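Local coordinates for coiled-coil and C2 domain-containing protein 1-like (Drosophila melanogaster, PDB 6EI6) that binds monophosphorylated phosphatidylinositols and regulates endosomal protein sorting through the ESCRT-III subunit Shrub, probably by preventing its untimely polymerisation, at residues Gly64-Ala67 with Gly68-Phe72; Thr78-Lys81 with Asp82-Val86. All coordinates share one frame; numbering follows the deposited sequence.

Contact 1: residues Gly64-Ala67 with Gly68-Phe72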
loop_
_atom_site.group_PDB
_atom_site.type_symbol
_atom_site.label_atom_id
_atom_site.label_comp_id
_atom_site.label_asym_id
_atom_site.label_seq_id
_atom_site.Cartn_x
_atom_site.Cartn_y
_atom_site.Cartn_z
ATOM N N GLY A 64 13.812 -4.548 -7.102
ATOM C CA GLY A 64 15.077 -5.175 -7.460
ATOM C C GLY A 64 16.299 -4.434 -6.963
ATOM O O GLY A 64 17.304 -4.336 -7.684
ATOM N N ASP A 65 16.238 -3.900 -5.740
ATOM C CA ASP A 65 17.340 -3.156 -5.123
ATOM C C ASP A 65 17.850 -3.971 -3.936
ATOM O O ASP A 65 17.507 -3.711 -2.783
ATOM C CB ASP A 65 16.860 -1.759 -4.700
ATOM C CG ASP A 65 17.978 -0.880 -4.201
ATOM O OD1 ASP A 65 19.114 -1.373 -4.022
ATOM O OD2 ASP A 65 17.708 0.319 -3.997
ATOM N N VAL A 66 18.676 -4.970 -4.235
ATOM C CA VAL A 66 19.157 -5.891 -3.210
ATOM C C VAL A 66 19.862 -5.148 -2.077
ATOM O O VAL A 66 19.724 -5.520 -0.906
ATOM C CB VAL A 66 20.074 -6.957 -3.855
ATOM C CG1 VAL A 66 21.268 -6.289 -4.588
ATOM C CG2 VAL A 66 20.569 -7.944 -2.808
ATOM N N ALA A 67 20.593 -4.072 -2.389
ATOM C CA ALA A 67 21.422 -3.399 -1.385
ATOM C C ALA A 67 20.584 -2.553 -0.421
ATOM O O ALA A 67 20.805 -2.593 0.801
ATOM C CB ALA A 67 22.499 -2.542 -2.065
ATOM N N GLY A 68 19.616 -1.782 -0.944
ATOM C CA GLY A 68 18.656 -1.141 -0.060
ATOM C C GLY A 68 17.883 -2.147 0.773
ATOM O O GLY A 68 17.562 -1.891 1.946
ATOM N N MET A 69 17.625 -3.325 0.205
ATOM C CA MET A 69 16.789 -4.304 0.886
ATOM C C MET A 69 17.491 -4.862 2.117
ATOM O O MET A 69 16.951 -4.810 3.232
ATOM C CB MET A 69 16.415 -5.410 -0.094
ATOM C CG MET A 69 15.398 -6.365 0.426
ATOM S SD MET A 69 15.466 -7.914 -0.483
ATOM C CE MET A 69 14.523 -8.944 0.653
ATOM N N ASN A 70 18.701 -5.397 1.933
ATOM C CA ASN A 70 19.509 -5.836 3.067
ATOM C C ASN A 70 19.757 -4.700 4.045
ATOM O O ASN A 70 19.833 -4.927 5.255
ATOM C CB ASN A 70 20.847 -6.382 2.582
ATOM C CG ASN A 70 20.691 -7.446 1.547
ATOM O OD1 ASN A 70 21.238 -7.331 0.454
ATOM N ND2 ASN A 70 19.936 -8.496 1.872
ATOM N N ARG A 71 19.929 -3.477 3.531
ATOM C CA ARG A 71 20.182 -2.339 4.402
ATOM C C ARG A 71 19.063 -2.178 5.424
ATOM O O ARG A 71 19.311 -2.135 6.638
ATOM C CB ARG A 71 20.341 -1.067 3.571
ATOM C CG ARG A 71 21.013 0.020 4.336
ATOM C CD ARG A 71 21.146 1.324 3.555
ATOM N NE ARG A 71 20.887 2.431 4.471
ATOM C CZ ARG A 71 20.329 3.582 4.113
ATOM N NH1 ARG A 71 19.995 3.795 2.842
ATOM N NH2 ARG A 71 20.104 4.520 5.033
ATOM N N PHE A 72 17.815 -2.123 4.948
ATOM C CA PHE A 72 16.707 -1.849 5.848
ATOM C C PHE A 72 16.276 -3.083 6.614
ATOM O O PHE A 72 15.705 -2.950 7.706
ATOM C CB PHE A 72 15.561 -1.211 5.071
ATOM C CG PHE A 72 15.830 0.227 4.749
ATOM C CD1 PHE A 72 15.513 1.225 5.667
ATOM C CD2 PHE A 72 16.508 0.572 3.586
ATOM C CE1 PHE A 72 15.805 2.535 5.400
ATOM C CE2 PHE A 72 16.818 1.888 3.305
ATOM C CZ PHE A 72 16.465 2.878 4.206
#
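Gly68 gives its backbone N to the carboxylate of Asp65, the N-cap of helix 66-91: OD1 lies 3.1 Å from Gly68 N, and the bond is nearly straight at 171°, though the donor stands above the carboxylate plane. With CG trans to the backbone N (chi1 -173°), the carboxylate reaches forward to the amide of Gly68, the third residue of the helix. The charge also sits at the positive end of the helix dipole, which it would probably offset. Replacing Asp65 by an alanine removes this acceptor and is likely to leave Gly68 N without its capping partner. Next, Met69 N bonds to Asp65 O at 3.0 Å, while the extended thioether leads off to Arg57 and Lys61 of helix 34-62. Asn70 N donates to Val66 O and Arg71 N to Ala67 O, each at 3.0 Å. The Arg71 guanidinium has Phe72 CZ against one face, 3.8 Å above its plane and offset toward the rim, and NH2 reaches Ser105 O. Gly64, with positive phi, ends helix 34-62 in a Schellman motif, and the cap at Asp65 begins the return helix of the hairpin; the Phe72 ring turns to helix 34-62, on Thr56 and His60, and meets Phe106 edge-to-face.

Contact 2: residues Thr78-Lys81 with Asp82-Val86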
loop_
_atom_site.group_PDB
_atom_site.type_symbol
_atom_site.label_atom_id
_atom_site.label_comp_id
_atom_site.label_asym_id
_atom_site.label_seq_id
_atom_site.Cartn_x
_atom_site.Cartn_y
_atom_site.Cartn_z
ATOM N N THR A 78 18.204 -4.289 14.177
ATOM C CA THR A 78 18.642 -3.546 15.353
ATOM C C THR A 78 17.459 -2.956 16.111
ATOM O O THR A 78 17.489 -2.900 17.344
ATOM C CB THR A 78 19.645 -2.439 14.972
ATOM O OG1 THR A 78 18.993 -1.436 14.176
ATOM C CG2 THR A 78 20.767 -3.016 14.176
ATOM N N VAL A 79 16.409 -2.525 15.407
ATOM C CA VAL A 79 15.213 -2.048 16.099
ATOM C C VAL A 79 14.585 -3.179 16.904
ATOM O O VAL A 79 14.167 -2.987 18.055
ATOM C CB VAL A 79 14.213 -1.443 15.095
ATOM C CG1 VAL A 79 12.930 -1.011 15.816
ATOM C CG2 VAL A 79 14.848 -0.290 14.379
ATOM N N GLN A 80 14.527 -4.380 16.323
ATOM C CA GLN A 80 13.893 -5.502 17.016
ATOM C C GLN A 80 14.660 -5.888 18.280
ATOM O O GLN A 80 14.048 -6.196 19.310
ATOM C CB GLN A 80 13.764 -6.700 16.070
ATOM C CG GLN A 80 13.101 -7.920 16.711
ATOM C CD GLN A 80 11.627 -7.706 16.999
ATOM O OE1 GLN A 80 10.858 -7.436 16.093
ATOM N NE2 GLN A 80 11.231 -7.820 18.266
ATOM N N LYS A 81 15.998 -5.877 18.225
ATOM C CA LYS A 81 16.793 -6.090 19.428
ATOM C C LYS A 81 16.388 -5.111 20.528
ATOM O O LYS A 81 16.233 -5.494 21.696
ATOM C CB LYS A 81 18.289 -5.945 19.119
ATOM C CG LYS A 81 18.868 -7.052 18.280
ATOM C CD LYS A 81 20.382 -7.190 18.474
ATOM C CE LYS A 81 20.945 -8.357 17.640
ATOM N NZ LYS A 81 20.795 -8.149 16.161
ATOM N N ASP A 82 16.216 -3.835 20.168
ATOM C CA ASP A 82 15.897 -2.836 21.184
ATOM C C ASP A 82 14.490 -3.052 21.707
ATOM O O ASP A 82 14.248 -2.955 22.918
ATOM C CB ASP A 82 16.083 -1.419 20.620
ATOM C CG ASP A 82 17.545 -0.961 20.679
ATOM O OD1 ASP A 82 18.382 -1.718 21.261
ATOM O OD2 ASP A 82 17.864 0.148 20.159
ATOM N N LEU A 83 13.565 -3.374 20.802
ATOM C CA LEU A 83 12.214 -3.773 21.185
ATOM C C LEU A 83 12.234 -4.945 22.161
ATOM O O LEU A 83 11.527 -4.932 23.176
ATOM C CB LEU A 83 11.428 -4.129 19.925
ATOM C CG LEU A 83 9.912 -4.093 19.937
ATOM C CD1 LEU A 83 9.343 -3.013 20.849
ATOM C CD2 LEU A 83 9.483 -3.859 18.508
ATOM N N ASP A 84 13.054 -5.969 21.873
ATOM C CA ASP A 84 13.147 -7.129 22.764
ATOM C C ASP A 84 13.734 -6.736 24.110
ATOM O O ASP A 84 13.277 -7.206 25.159
ATOM C CB ASP A 84 14.009 -8.240 22.140
ATOM C CG ASP A 84 13.434 -8.793 20.844
ATOM O OD1 ASP A 84 12.188 -8.721 20.638
ATOM O OD2 ASP A 84 14.250 -9.301 20.028
ATOM N N LEU A 85 14.771 -5.894 24.092
ATOM C CA LEU A 85 15.383 -5.406 25.327
ATOM C C LEU A 85 14.376 -4.670 26.206
ATOM O O LEU A 85 14.409 -4.797 27.435
ATOM C CB LEU A 85 16.546 -4.476 24.989
ATOM C CG LEU A 85 17.886 -5.116 24.682
ATOM C CD1 LEU A 85 18.866 -4.029 24.248
ATOM C CD2 LEU A 85 18.391 -5.831 25.922
ATOM N N VAL A 86 13.500 -3.858 25.601
ATOM C CA VAL A 86 12.525 -3.114 26.396
ATOM C C VAL A 86 11.462 -4.060 26.942
ATOM O O VAL A 86 11.079 -3.966 28.115
ATOM C CB VAL A 86 11.887 -1.973 25.577
ATOM C CG1 VAL A 86 10.772 -1.328 26.383
ATOM C CG2 VAL A 86 12.918 -0.934 25.163
HETATM O O HOH W 1 19.967 -2.510 18.603
#
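Gln80 and Asp84, one turn apart, join side chain to side chain: Gln80 NE2 donates to Asp84 OD1 at 2.7 Å with an angle of 147°. The oxygen lies almost in the amide plane, but the donor comes from above the carboxylate plane, the two planes being 34° apart. A bend at chi2 (69°) after an anti first torsion turns the Gln80 amide along the helix toward the acid. The pairing comes in addition to the backbone bond from Asp84 N to Gln80 O, 2.8 Å, so this turn is held twice. Packing is tight where buried Val79, Leu83 and Val86 lie on Leu50, Glu43 and Leu46 of helix 34-62, respectively; Val79 and Val86 also touch strand 265-268, where Asp82 OD2 accepts from Leu268 N. Lys81 and Asp84 are exposed on the loose side, with Gln80 at the margin, touching Leu50. A water donates to Thr78 O at 2.8 Å and, weakly, to Asp82 OD1. Such a segment, with Val79, Leu83 and Val86 four and three residues apart on the buried side and mostly polar residues elsewhere, is typical of an amphipathic helix in an antiparallel helical hairpin, here with a short strand along one flank.

Contacts 1 and 2 follow one another on helix 66-91, the second arm of the helical hairpin. Their centres are 21 Å apart and their nearest atoms about 7 Å, so they do not touch. Contact 1 is where the arm begins, at the surface, its centre about 19 Å from the centre of the chain; contact 2 lies farther along, its centre about 26 Å from it. Both pack against helix 34-62, contact 1 near the C-terminal end of that helix and contact 2 farther back. Contact 2 also meets strand 265-268, which ties this arm to the C-terminal end of the chain. Neither segment pair belongs to the beta-sandwich of the C2 domain, the part that mediates phosphoinositide binding.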